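Local atomic coordinates of serpin-ZX (Arabidopsis thaliana, PDB entry 3LE2), a protein that inhibits proteases such as metacaspase-9 and RD21A by offering a reactive centre loop as bait and trapping the enzyme covalently, so limiting programmed cell death. Residues A[276-281]-A[363-368]; A[191-196]-A[203-208]. One frame throughout, in Å; residues are numbered along the deposited sequence.

Overall arrangement
Interactions 1 and 2 lie in neighbouring strand pairs of serpin sheet C, their centres about 6 Å apart and both more than 20 Å from the centre of the chain. Interaction 1 pairs two parallel strands over several residues; it carries regular backbone bonds, a carboxylate grip at its partly exposed start and a buried apolar face. Interaction 2 belongs to an antiparallel hairpin of which these segments share one backbone pair, Gly191-Ala203, beside which two buried phenylalanines meet. Strands 277-289 and 200-207 adjoin and join the two contacts: Ile279 O probably accepts a hydrogen bond from Met206 N, and Ala366 O packs against Phe205 CE1.

Interaction 1 of 2, residues A[276-281]-A[363-368]; sequences EFKIPK and DFVADH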
loop_
_atom_site.group_PDB
_atom_site.type_symbol
_atom_site.label_atom_id
_atom_site.label_comp_id
_atom_site.label_asym_id
_atom_site.label_seq_id
_atom_site.Cartn_x
_atom_site.Cartn_y
_atom_site.Cartn_z
ATOM N N GLU A 276 14.969 -22.574 -12.492
ATOM C CA GLU A 276 13.533 -22.441 -12.682
ATOM C C GLU A 276 13.030 -21.125 -12.107
ATOM O O GLU A 276 13.294 -20.807 -10.945
ATOM C CB GLU A 276 12.798 -23.610 -12.042
ATOM C CG GLU A 276 12.431 -24.686 -13.025
ATOM C CD GLU A 276 11.103 -25.312 -12.681
ATOM O OE1 GLU A 276 10.068 -24.861 -13.228
ATOM O OE2 GLU A 276 11.091 -26.241 -11.844
ATOM N N PHE A 277 12.308 -20.372 -12.930
ATOM C CA PHE A 277 11.834 -19.040 -12.562
ATOM C C PHE A 277 10.422 -18.775 -13.079
ATOM O O PHE A 277 10.231 -18.550 -14.273
ATOM C CB PHE A 277 12.775 -17.977 -13.117
ATOM C CG PHE A 277 12.429 -16.585 -12.695
ATOM C CD1 PHE A 277 12.475 -16.222 -11.363
ATOM C CD2 PHE A 277 12.067 -15.638 -13.629
ATOM C CE1 PHE A 277 12.152 -14.940 -10.967
ATOM C CE2 PHE A 277 11.745 -14.355 -13.246
ATOM C CZ PHE A 277 11.790 -14.002 -11.914
ATOM N N LYS A 278 9.438 -18.795 -12.183
ATOM C CA LYS A 278 8.044 -18.654 -12.600
ATOM C C LYS A 278 7.263 -17.651 -11.760
ATOM O O LYS A 278 7.164 -17.794 -10.540
ATOM C CB LYS A 278 7.342 -20.011 -12.570
ATOM C CG LYS A 278 7.907 -21.028 -13.546
ATOM C CD LYS A 278 7.664 -20.616 -14.989
ATOM C CE LYS A 278 8.333 -21.583 -15.958
ATOM N NZ LYS A 278 7.897 -22.992 -15.721
ATOM N N ILE A 279 6.687 -16.659 -12.433
ATOM C CA ILE A 279 5.890 -15.624 -11.780
ATOM C C ILE A 279 4.458 -15.581 -12.347
ATOM O O ILE A 279 4.262 -15.315 -13.537
ATOM C CB ILE A 279 6.551 -14.239 -11.966
ATOM C CG1 ILE A 279 7.996 -14.282 -11.493
ATOM C CG2 ILE A 279 5.810 -13.172 -11.190
ATOM C CD1 ILE A 279 8.130 -14.715 -10.044
ATOM N N PRO A 280 3.444 -15.826 -11.497
ATOM C CA PRO A 280 2.081 -15.748 -12.039
ATOM C C PRO A 280 1.692 -14.325 -12.383
ATOM O O PRO A 280 2.041 -13.401 -11.636
ATOM C CB PRO A 280 1.220 -16.234 -10.872
ATOM C CG PRO A 280 2.026 -15.912 -9.653
ATOM C CD PRO A 280 3.448 -16.199 -10.072
ATOM N N LYS A 281 0.980 -14.140 -13.493
ATOM C CA LYS A 281 0.358 -12.848 -13.758
ATOM C C LYS A 281 -0.760 -12.686 -12.748
ATOM O O LYS A 281 -1.294 -13.684 -12.258
ATOM C CB LYS A 281 -0.239 -12.806 -15.170
ATOM C CG LYS A 281 0.782 -12.888 -16.285
ATOM C CD LYS A 281 0.137 -12.770 -17.658
ATOM C CE LYS A 281 -0.263 -11.331 -17.982
ATOM N NZ LYS A 281 -1.056 -11.263 -19.247
ATOM N N ASP A 363 16.224 -21.408 -7.731
ATOM C CA ASP A 363 14.852 -21.399 -8.236
ATOM C C ASP A 363 14.002 -20.390 -7.479
ATOM O O ASP A 363 14.159 -20.194 -6.268
ATOM C CB ASP A 363 14.193 -22.782 -8.136
ATOM C CG ASP A 363 14.817 -23.804 -9.076
ATOM O OD1 ASP A 363 15.431 -23.405 -10.085
ATOM O OD2 ASP A 363 14.688 -25.013 -8.801
ATOM N N PHE A 364 13.111 -19.741 -8.212
ATOM C CA PHE A 364 12.073 -18.950 -7.602
ATOM C C PHE A 364 10.800 -19.253 -8.396
ATOM O O PHE A 364 10.562 -18.682 -9.460
ATOM C CB PHE A 364 12.428 -17.464 -7.635
ATOM C CG PHE A 364 11.510 -16.608 -6.809
ATOM C CD1 PHE A 364 11.831 -16.287 -5.499
ATOM C CD2 PHE A 364 10.313 -16.142 -7.338
ATOM C CE1 PHE A 364 10.981 -15.512 -4.725
ATOM C CE2 PHE A 364 9.455 -15.358 -6.579
ATOM C CZ PHE A 364 9.793 -15.045 -5.267
ATOM N N VAL A 365 10.006 -20.191 -7.896
ATOM C CA VAL A 365 8.797 -20.617 -8.598
ATOM C C VAL A 365 7.572 -20.309 -7.748
ATOM O O VAL A 365 7.293 -20.994 -6.769
ATOM C CB VAL A 365 8.852 -22.115 -8.954
ATOM C CG1 VAL A 365 7.522 -22.576 -9.583
ATOM C CG2 VAL A 365 10.029 -22.384 -9.891
ATOM N N ALA A 366 6.859 -19.253 -8.110
ATOM C CA ALA A 366 5.807 -18.743 -7.249
ATOM C C ALA A 366 4.473 -19.383 -7.607
ATOM O O ALA A 366 3.533 -18.708 -8.034
ATOM C CB ALA A 366 5.725 -17.235 -7.363
ATOM N N ASP A 367 4.402 -20.696 -7.438
ATOM C CA ASP A 367 3.202 -21.435 -7.769
ATOM C C ASP A 367 2.359 -21.659 -6.528
ATOM O O ASP A 367 1.582 -22.608 -6.456
ATOM C CB ASP A 367 3.576 -22.773 -8.398
ATOM C CG ASP A 367 4.340 -23.663 -7.447
ATOM O OD1 ASP A 367 4.714 -23.194 -6.350
ATOM O OD2 ASP A 367 4.571 -24.838 -7.792
ATOM N N HIS A 368 2.531 -20.790 -5.539
ATOM C CA HIS A 368 1.716 -20.836 -4.335
ATOM C C HIS A 368 1.730 -19.451 -3.697
ATOM O O HIS A 368 2.475 -18.586 -4.143
ATOM C CB HIS A 368 2.210 -21.922 -3.379
ATOM C CG HIS A 368 3.672 -21.844 -3.079
ATOM N ND1 HIS A 368 4.639 -22.248 -3.977
ATOM C CD2 HIS A 368 4.336 -21.423 -1.974
ATOM C CE1 HIS A 368 5.835 -22.072 -3.446
ATOM N NE2 HIS A 368 5.680 -21.575 -2.230
#
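Asp363 grips Glu276 beside a parallel pairing in which Phe277 lies next to Phe364 and Lys278 next to Val365. From Asp363, CB rests 3.5 Å from Glu276 O. Its chi1 (-68°) sets CG beside the backbone N of Asp363, 3.6 Å from Glu276 CB. OD1 then accepts a short 2.6 Å hydrogen bond from Glu276 N, which stands above the carboxylate plane, while OD2 makes a salt bridge to Arg275. An aspartate is short enough to hold a main-chain N-H and an arginine together where the chain turns a corner at Glu276. Three backbone bonds follow: Phe364 N to Glu276 O, Lys278 N to Phe364 O, and Ala366 N to Lys278 O, the last nearly straight at 171°. This is the edge of serpin sheet C, where strand 361-365 brings the chain out of the reactive centre loop, whose last residue is Asp363. On one face large apolar groups suit burial: Ile279 CD1 touches the edge of the Phe364 ring at CD2 (3.8 Å), Phe277 CD1 meets Phe364 CB (3.9 Å), and Leu223 of strand 220-226 packs on all three side chains. The other face is partly exposed, and there Val365 spreads its methyls, CG1 to Lys278 CB and CG2 to Glu276 CB (3.7 Å). Pro280 has no N-H to continue the pattern; its CD sits 3.2 Å from Ala366 O, and the small Ala366 CB fits close beside it.

Interaction 2 of 2, residues A[191-196]-A[203-208]; sequences GEFHLL and APFMTS
Gly191 and Ala203 form an antiparallel hydrogen-bonded pair in a twisted hairpin whose pairing runs on through Phe193-Val201 and Phe205-Gln189; the 102° between the axes of 191-194 and 203-207 describes only these short segments, which leave the shared pair in different directions. Of the pair's two backbone bonds, Ala203 N to Gly191 O is the sound one (2.8 Å), whereas Gly191 N to Ala203 O is equally short but bent to 126° and weak. Phe205 leads the side-chain packing. Its CG is anti to the carbonyl carbon (chi1 -78°), and the ring extends across the first strand. CD2 lies 3.8 Å from Gly191 CA, on the side where any other residue would carry a side chain, so glycine suits this position. Further out, CE2 reaches Gly191 O at 3.6 Å; this oxygen lies at the ring edge, in the ring plane, so the carbonyl that takes the Ala203 bond also faces aromatic C-H. At the tip, CZ approaches Glu192 O. Phe205 CZ also comes to the edge of the Phe193 ring, 4.1 Å from Phe193 CD1, the two side chains crossing at about a right angle. Both are buried, as befits large apolar rings, while the CB of the exposed Glu192 points away from 203-208 and its OE2 hydrogen-bonds Thr202 OG1 in the same partner strand. Ala203, buried, has a small side chain that suits close pairing with Gly191. In serpin sheet C, strand 277-289 flanks 200-207, with backbone bonds linking Met206 to Ile279 and Pro204 to Lys281, and Phe205 packs on Lys278 and Pro280. Nearer the hairpin turn, His194 ND1 bonds to Asp367 O and Phe193 rests on Pro369, both in the link between strands 361-365 and 370-376, and on Pro391, after strand 382-388.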
loop_
_atom_site.group_PDB
_atom_site.type_symbol
_atom_site.label_atom_id
_atom_site.label_comp_id
_atom_site.label_asym_id
_atom_site.label_seq_id
_atom_site.Cartn_x
_atom_site.Cartn_y
_atom_site.Cartn_z
ATOM N N GLY A 191 0.160 -23.016 -16.083
ATOM C CA GLY A 191 0.801 -23.787 -15.025
ATOM C C GLY A 191 -0.076 -23.876 -13.786
ATOM O O GLY A 191 -1.042 -23.140 -13.657
ATOM N N GLU A 192 0.260 -24.774 -12.870
ATOM C CA GLU A 192 -0.557 -24.988 -11.680
ATOM C C GLU A 192 -0.195 -24.066 -10.511
ATOM O O GLU A 192 0.962 -24.000 -10.087
ATOM C CB GLU A 192 -0.479 -26.455 -11.234
ATOM C CG GLU A 192 -1.074 -27.442 -12.255
ATOM C CD GLU A 192 -2.486 -27.051 -12.729
ATOM O OE1 GLU A 192 -3.449 -27.198 -11.941
ATOM O OE2 GLU A 192 -2.640 -26.608 -13.893
ATOM N N PHE A 193 -1.192 -23.357 -9.994
ATOM C CA PHE A 193 -1.031 -22.600 -8.759
ATOM C C PHE A 193 -1.711 -23.383 -7.635
ATOM O O PHE A 193 -2.832 -23.871 -7.794
ATOM C CB PHE A 193 -1.636 -21.198 -8.899
ATOM C CG PHE A 193 -1.383 -20.305 -7.713
ATOM C CD1 PHE A 193 -0.312 -19.424 -7.704
ATOM C CD2 PHE A 193 -2.212 -20.354 -6.606
ATOM C CE1 PHE A 193 -0.082 -18.618 -6.617
ATOM C CE2 PHE A 193 -1.984 -19.546 -5.514
ATOM C CZ PHE A 193 -0.921 -18.680 -5.514
ATOM N N HIS A 194 -1.034 -23.519 -6.505
ATOM C CA HIS A 194 -1.570 -24.318 -5.410
ATOM C C HIS A 194 -2.270 -23.422 -4.400
ATOM O O HIS A 194 -1.620 -22.645 -3.684
ATOM C CB HIS A 194 -0.459 -25.144 -4.727
ATOM C CG HIS A 194 0.210 -26.122 -5.642
ATOM N ND1 HIS A 194 1.157 -25.746 -6.570
ATOM C CD2 HIS A 194 0.052 -27.459 -5.790
ATOM C CE1 HIS A 194 1.555 -26.807 -7.249
ATOM N NE2 HIS A 194 0.901 -27.859 -6.793
ATOM N N LEU A 195 -3.595 -23.534 -4.355
ATOM C CA LEU A 195 -4.427 -22.753 -3.446
ATOM C C LEU A 195 -4.275 -23.226 -1.997
ATOM O O LEU A 195 -3.947 -24.382 -1.745
ATOM C CB LEU A 195 -5.888 -22.857 -3.870
ATOM C CG LEU A 195 -6.590 -21.729 -4.629
ATOM C CD1 LEU A 195 -5.718 -21.044 -5.654
ATOM C CD2 LEU A 195 -7.848 -22.289 -5.297
ATOM N N LEU A 196 -4.515 -22.329 -1.048
ATOM C CA LEU A 196 -4.440 -22.681 0.369
ATOM C C LEU A 196 -5.496 -23.727 0.780
ATOM O O LEU A 196 -5.293 -24.492 1.727
ATOM C CB LEU A 196 -4.575 -21.422 1.238
ATOM C CG LEU A 196 -3.422 -20.409 1.193
ATOM C CD1 LEU A 196 -3.806 -19.087 1.877
ATOM C CD2 LEU A 196 -2.156 -21.004 1.815
ATOM N N ALA A 203 -3.077 -21.378 -14.410
ATOM C CA ALA A 203 -2.906 -19.940 -14.562
ATOM C C ALA A 203 -1.656 -19.591 -15.386
ATOM O O ALA A 203 -0.716 -20.386 -15.463
ATOM C CB ALA A 203 -2.851 -19.279 -13.177
ATOM N N PRO A 204 -1.654 -18.407 -16.019
ATOM C CA PRO A 204 -0.487 -17.930 -16.776
ATOM C C PRO A 204 0.698 -17.568 -15.859
ATOM O O PRO A 204 0.582 -16.682 -15.010
ATOM C CB PRO A 204 -1.001 -16.659 -17.483
ATOM C CG PRO A 204 -2.465 -16.545 -17.153
ATOM C CD PRO A 204 -2.758 -17.431 -16.003
ATOM N N PHE A 205 1.821 -18.258 -16.033
ATOM C CA PHE A 205 3.058 -17.930 -15.343
ATOM C C PHE A 205 4.069 -17.327 -16.312
ATOM O O PHE A 205 4.388 -17.934 -17.337
ATOM C CB PHE A 205 3.682 -19.180 -14.728
ATOM C CG PHE A 205 3.035 -19.631 -13.446
ATOM C CD1 PHE A 205 3.469 -19.137 -12.224
ATOM C CD2 PHE A 205 2.018 -20.573 -13.458
ATOM C CE1 PHE A 205 2.907 -19.566 -11.041
ATOM C CE2 PHE A 205 1.436 -21.007 -12.266
ATOM C CZ PHE A 205 1.884 -20.501 -11.055
ATOM N N MET A 206 4.579 -16.143 -15.983
ATOM C CA MET A 206 5.663 -15.541 -16.744
ATOM C C MET A 206 6.978 -16.219 -16.375
ATOM O O MET A 206 7.132 -16.728 -15.265
ATOM C CB MET A 206 5.753 -14.048 -16.437
ATOM C CG MET A 206 4.435 -13.327 -16.555
ATOM S SD MET A 206 4.589 -11.552 -16.342
ATOM C CE MET A 206 5.397 -11.467 -14.746
ATOM N N THR A 207 7.923 -16.229 -17.308
ATOM C CA THR A 207 9.239 -16.797 -17.037
ATOM C C THR A 207 10.346 -15.994 -17.694
ATOM O O THR A 207 10.086 -15.095 -18.500
ATOM C CB THR A 207 9.357 -18.264 -17.491
ATOM O OG1 THR A 207 10.554 -18.831 -16.944
ATOM C CG2 THR A 207 9.397 -18.355 -19.013
ATOM N N SER A 208 11.581 -16.314 -17.324
ATOM C CA SER A 208 12.757 -15.631 -17.851
ATOM C C SER A 208 14.017 -16.443 -17.599
ATOM O O SER A 208 14.074 -17.272 -16.686
ATOM C CB SER A 208 12.919 -14.249 -17.229
ATOM O OG SER A 208 14.137 -13.670 -17.654
#